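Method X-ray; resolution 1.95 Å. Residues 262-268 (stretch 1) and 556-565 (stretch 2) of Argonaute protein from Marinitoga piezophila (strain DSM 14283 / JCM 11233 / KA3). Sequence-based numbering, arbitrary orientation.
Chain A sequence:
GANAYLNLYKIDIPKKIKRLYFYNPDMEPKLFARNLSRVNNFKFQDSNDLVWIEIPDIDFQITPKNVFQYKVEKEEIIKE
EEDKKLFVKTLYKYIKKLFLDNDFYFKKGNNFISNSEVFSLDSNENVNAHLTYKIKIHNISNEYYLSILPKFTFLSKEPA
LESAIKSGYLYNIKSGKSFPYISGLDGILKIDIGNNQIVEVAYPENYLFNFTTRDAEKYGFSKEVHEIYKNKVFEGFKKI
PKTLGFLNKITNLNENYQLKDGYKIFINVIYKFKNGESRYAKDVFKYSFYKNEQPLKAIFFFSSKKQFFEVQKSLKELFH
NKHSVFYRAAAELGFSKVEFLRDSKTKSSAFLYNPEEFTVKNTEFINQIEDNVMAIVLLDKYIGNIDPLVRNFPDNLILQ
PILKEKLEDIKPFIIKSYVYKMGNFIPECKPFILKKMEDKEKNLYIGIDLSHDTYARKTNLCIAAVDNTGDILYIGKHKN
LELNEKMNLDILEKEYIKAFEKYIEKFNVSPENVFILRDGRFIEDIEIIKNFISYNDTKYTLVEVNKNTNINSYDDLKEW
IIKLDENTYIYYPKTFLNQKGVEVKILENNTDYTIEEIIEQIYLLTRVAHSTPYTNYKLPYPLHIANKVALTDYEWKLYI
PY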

# COMPACT_ATOMS: atom_id res chain seq x y z
N GLY A 262 -18.17 -20.85 -9.91
CA GLY A 262 -16.77 -21.17 -9.78
C GLY A 262 -15.84 -20.02 -10.12
O GLY A 262 -14.75 -20.23 -10.66
N TYR A 263 -16.26 -18.79 -9.81
CA TYR A 263 -15.44 -17.61 -10.02
C TYR A 263 -14.82 -17.10 -8.73
O TYR A 263 -14.24 -16.00 -8.71
CB TYR A 263 -16.25 -16.51 -10.70
CG TYR A 263 -16.21 -16.60 -12.20
CD1 TYR A 263 -16.81 -17.67 -12.87
CD2 TYR A 263 -15.56 -15.64 -12.96
CE1 TYR A 263 -16.76 -17.76 -14.24
CE2 TYR A 263 -15.51 -15.73 -14.34
CZ TYR A 263 -16.11 -16.79 -14.97
OH TYR A 263 -16.07 -16.88 -16.35
N LYS A 264 -14.92 -17.86 -7.65
CA LYS A 264 -14.24 -17.55 -6.40
C LYS A 264 -13.70 -18.86 -5.85
O LYS A 264 -14.47 -19.76 -5.52
CB LYS A 264 -15.18 -16.87 -5.40
CG LYS A 264 -16.56 -17.51 -5.28
CD LYS A 264 -17.33 -16.94 -4.09
CE LYS A 264 -16.45 -16.88 -2.85
NZ LYS A 264 -17.22 -16.85 -1.58
N ILE A 265 -12.37 -18.97 -5.77
CA ILE A 265 -11.71 -20.17 -5.27
C ILE A 265 -10.95 -19.82 -4.00
O ILE A 265 -10.34 -18.75 -3.89
CB ILE A 265 -10.79 -20.81 -6.33
CG1 ILE A 265 -10.33 -22.19 -5.87
CG2 ILE A 265 -9.59 -19.91 -6.64
CD1 ILE A 265 -9.80 -23.07 -6.98
N PHE A 266 -11.02 -20.72 -3.01
CA PHE A 266 -10.30 -20.56 -1.76
C PHE A 266 -8.96 -21.28 -1.87
O PHE A 266 -8.91 -22.47 -2.20
CB PHE A 266 -11.12 -21.12 -0.60
CG PHE A 266 -10.39 -21.14 0.72
CD1 PHE A 266 -10.43 -20.04 1.55
CD2 PHE A 266 -9.70 -22.27 1.12
CE1 PHE A 266 -9.77 -20.05 2.76
CE2 PHE A 266 -9.03 -22.29 2.33
CZ PHE A 266 -9.07 -21.18 3.16
N ILE A 267 -7.87 -20.55 -1.61
CA ILE A 267 -6.53 -21.09 -1.75
C ILE A 267 -6.05 -21.58 -0.39
O ILE A 267 -6.04 -20.83 0.59
CB ILE A 267 -5.56 -20.05 -2.33
CG1 ILE A 267 -5.99 -19.65 -3.73
CG2 ILE A 267 -4.14 -20.60 -2.35
CD1 ILE A 267 -5.96 -20.79 -4.73
N ASN A 268 -5.64 -22.85 -0.34
CA ASN A 268 -5.21 -23.50 0.89
C ASN A 268 -3.69 -23.44 0.97
O ASN A 268 -3.00 -24.02 0.13
CB ASN A 268 -5.71 -24.94 0.91
CG ASN A 268 -5.75 -25.54 2.30
OD1 ASN A 268 -6.63 -25.22 3.10
ND2 ASN A 268 -4.80 -26.42 2.59
N ASP A 556 -17.89 -11.92 3.24
CA ASP A 556 -16.52 -12.17 3.67
C ASP A 556 -15.77 -12.85 2.54
O ASP A 556 -16.08 -13.98 2.16
CB ASP A 556 -16.49 -13.03 4.93
CG ASP A 556 -15.08 -13.37 5.36
OD1 ASP A 556 -14.19 -12.51 5.21
OD2 ASP A 556 -14.85 -14.50 5.85
N LEU A 557 -14.77 -12.15 1.99
CA LEU A 557 -13.95 -12.67 0.91
C LEU A 557 -12.50 -12.89 1.33
O LEU A 557 -11.65 -13.15 0.47
CB LEU A 557 -14.01 -11.71 -0.29
CG LEU A 557 -15.42 -11.41 -0.81
CD1 LEU A 557 -15.39 -10.23 -1.77
CD2 LEU A 557 -16.01 -12.63 -1.47
N LYS A 558 -12.20 -12.78 2.62
CA LYS A 558 -10.83 -12.94 3.08
C LYS A 558 -10.32 -14.34 2.77
O LYS A 558 -11.02 -15.34 3.00
CB LYS A 558 -10.74 -12.66 4.59
CG LYS A 558 -11.21 -11.28 5.00
CD LYS A 558 -10.45 -10.80 6.23
CE LYS A 558 -11.17 -9.65 6.93
NZ LYS A 558 -12.33 -10.14 7.74
N GLU A 559 -9.10 -14.40 2.22
CA GLU A 559 -8.42 -15.61 1.77
C GLU A 559 -9.05 -16.21 0.52
O GLU A 559 -8.74 -17.35 0.16
CB GLU A 559 -8.33 -16.66 2.87
CG GLU A 559 -7.64 -16.15 4.14
CD GLU A 559 -7.55 -17.20 5.23
OE1 GLU A 559 -8.24 -17.06 6.26
OE2 GLU A 559 -6.79 -18.18 5.05
N TRP A 560 -9.93 -15.47 -0.16
CA TRP A 560 -10.54 -15.92 -1.41
C TRP A 560 -9.91 -15.21 -2.60
O TRP A 560 -9.51 -14.04 -2.51
CB TRP A 560 -12.05 -15.66 -1.40
CG TRP A 560 -12.82 -16.66 -0.61
CD1 TRP A 560 -13.10 -16.61 0.72
CD2 TRP A 560 -13.41 -17.86 -1.10
NE1 TRP A 560 -13.83 -17.71 1.09
CE2 TRP A 560 -14.03 -18.50 -0.01
CE3 TRP A 560 -13.47 -18.47 -2.36
CZ2 TRP A 560 -14.71 -19.70 -0.14
CZ3 TRP A 560 -14.15 -19.67 -2.49
CH2 TRP A 560 -14.76 -20.27 -1.38
N ILE A 561 -9.82 -15.93 -3.71
CA ILE A 561 -9.38 -15.37 -4.99
C ILE A 561 -10.59 -15.35 -5.92
O ILE A 561 -11.21 -16.39 -6.17
CB ILE A 561 -8.23 -16.18 -5.60
CG1 ILE A 561 -6.97 -16.07 -4.74
CG2 ILE A 561 -7.94 -15.70 -7.02
CD1 ILE A 561 -5.72 -16.60 -5.41
N ILE A 562 -10.92 -14.17 -6.42
CA ILE A 562 -12.09 -13.96 -7.27
C ILE A 562 -11.63 -13.63 -8.67
O ILE A 562 -10.74 -12.79 -8.86
CB ILE A 562 -13.00 -12.85 -6.71
CG1 ILE A 562 -13.57 -13.27 -5.35
CG2 ILE A 562 -14.11 -12.52 -7.69
CD1 ILE A 562 -14.37 -12.19 -4.67
N LYS A 563 -12.22 -14.29 -9.66
CA LYS A 563 -11.93 -14.03 -11.06
C LYS A 563 -12.90 -13.00 -11.60
O LYS A 563 -14.12 -13.20 -11.54
CB LYS A 563 -12.00 -15.32 -11.88
CG LYS A 563 -12.03 -15.10 -13.38
CD LYS A 563 -11.39 -16.27 -14.11
CE LYS A 563 -12.06 -16.55 -15.43
NZ LYS A 563 -11.38 -17.67 -16.15
N LEU A 564 -12.37 -11.89 -12.11
CA LEU A 564 -13.19 -10.90 -12.80
C LEU A 564 -13.38 -11.25 -14.27
O LEU A 564 -14.52 -11.36 -14.74
CB LEU A 564 -12.55 -9.51 -12.67
CG LEU A 564 -12.37 -9.00 -11.25
CD1 LEU A 564 -11.72 -7.63 -11.28
CD2 LEU A 564 -13.71 -8.95 -10.53
N ASP A 565 -12.29 -11.43 -15.00
CA ASP A 565 -12.33 -11.92 -16.37
C ASP A 565 -11.12 -12.82 -16.59
O ASP A 565 -10.46 -13.24 -15.64
CB ASP A 565 -12.39 -10.76 -17.38
CG ASP A 565 -11.20 -9.82 -17.28
OD1 ASP A 565 -10.04 -10.30 -17.23
OD2 ASP A 565 -11.42 -8.60 -17.26

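Strand 264-266 lies beside the strand that begins at Trp-560, and the two run antiparallel: their N-to-C directions differ by 157° and their axes approach to 4.6 Å. The register rests on three backbone hydrogen bonds. Ile-265 and Ile-561 form a hydrogen-bonded pair, with Ile-265 N donating to Ile-561 O and Ile-561 N to Ile-265 O, each at 2.9 Å with N-H...O angles of 158° and 170°. The third, Lys-563 N to Tyr-263 O, is 2.8 Å long at 166°. Between these sites Lys-264 and Ile-562 make a non-hydrogen-bonded pair, where the CA atoms close to 4.3 Å, against 5.3 Å between the CA atoms of Ile-265 and Ile-561. Here CA-H...O contacts supplement the ladder: Lys-264 CA lies 3.3 Å from Ile-561 O, and Ile-562 CA 3.3 Å from Tyr-263 O. A type II turn from Leu-557 to Trp-560, closed by Trp-560 N to Leu-557 O at 3.0 Å, leads into the second strand.

Alternation of side chains places Lys-264, Phe-266, Trp-560 and Ile-562 on one face of the sheet. There the Trp-560 indole is sandwiched. Lys-264 NZ stands 3.9 Å from the centroid of the six-membered ring formed by CD2, CE2, CE3, CZ2, CZ3 and CH2 of Trp-560, only 8° off its normal, a cation-pi geometry; on the opposite face Phe-266 CB sits 3.7 Å from the same centroid, 4° off the normal, as a CH-pi contact. The Phe-266 ring also turns its edge toward the five-membered ring of Trp-560, with planes at 64° and centroids 5.6 Å apart.

Ile-265 and Ile-561 occupy the other face, packing loosely through Ile-265 CG2 and Ile-561 CB at 4.1 Å. Ile-267 CG1 approaches Ile-561 CD1 more tightly, at 3.5 Å.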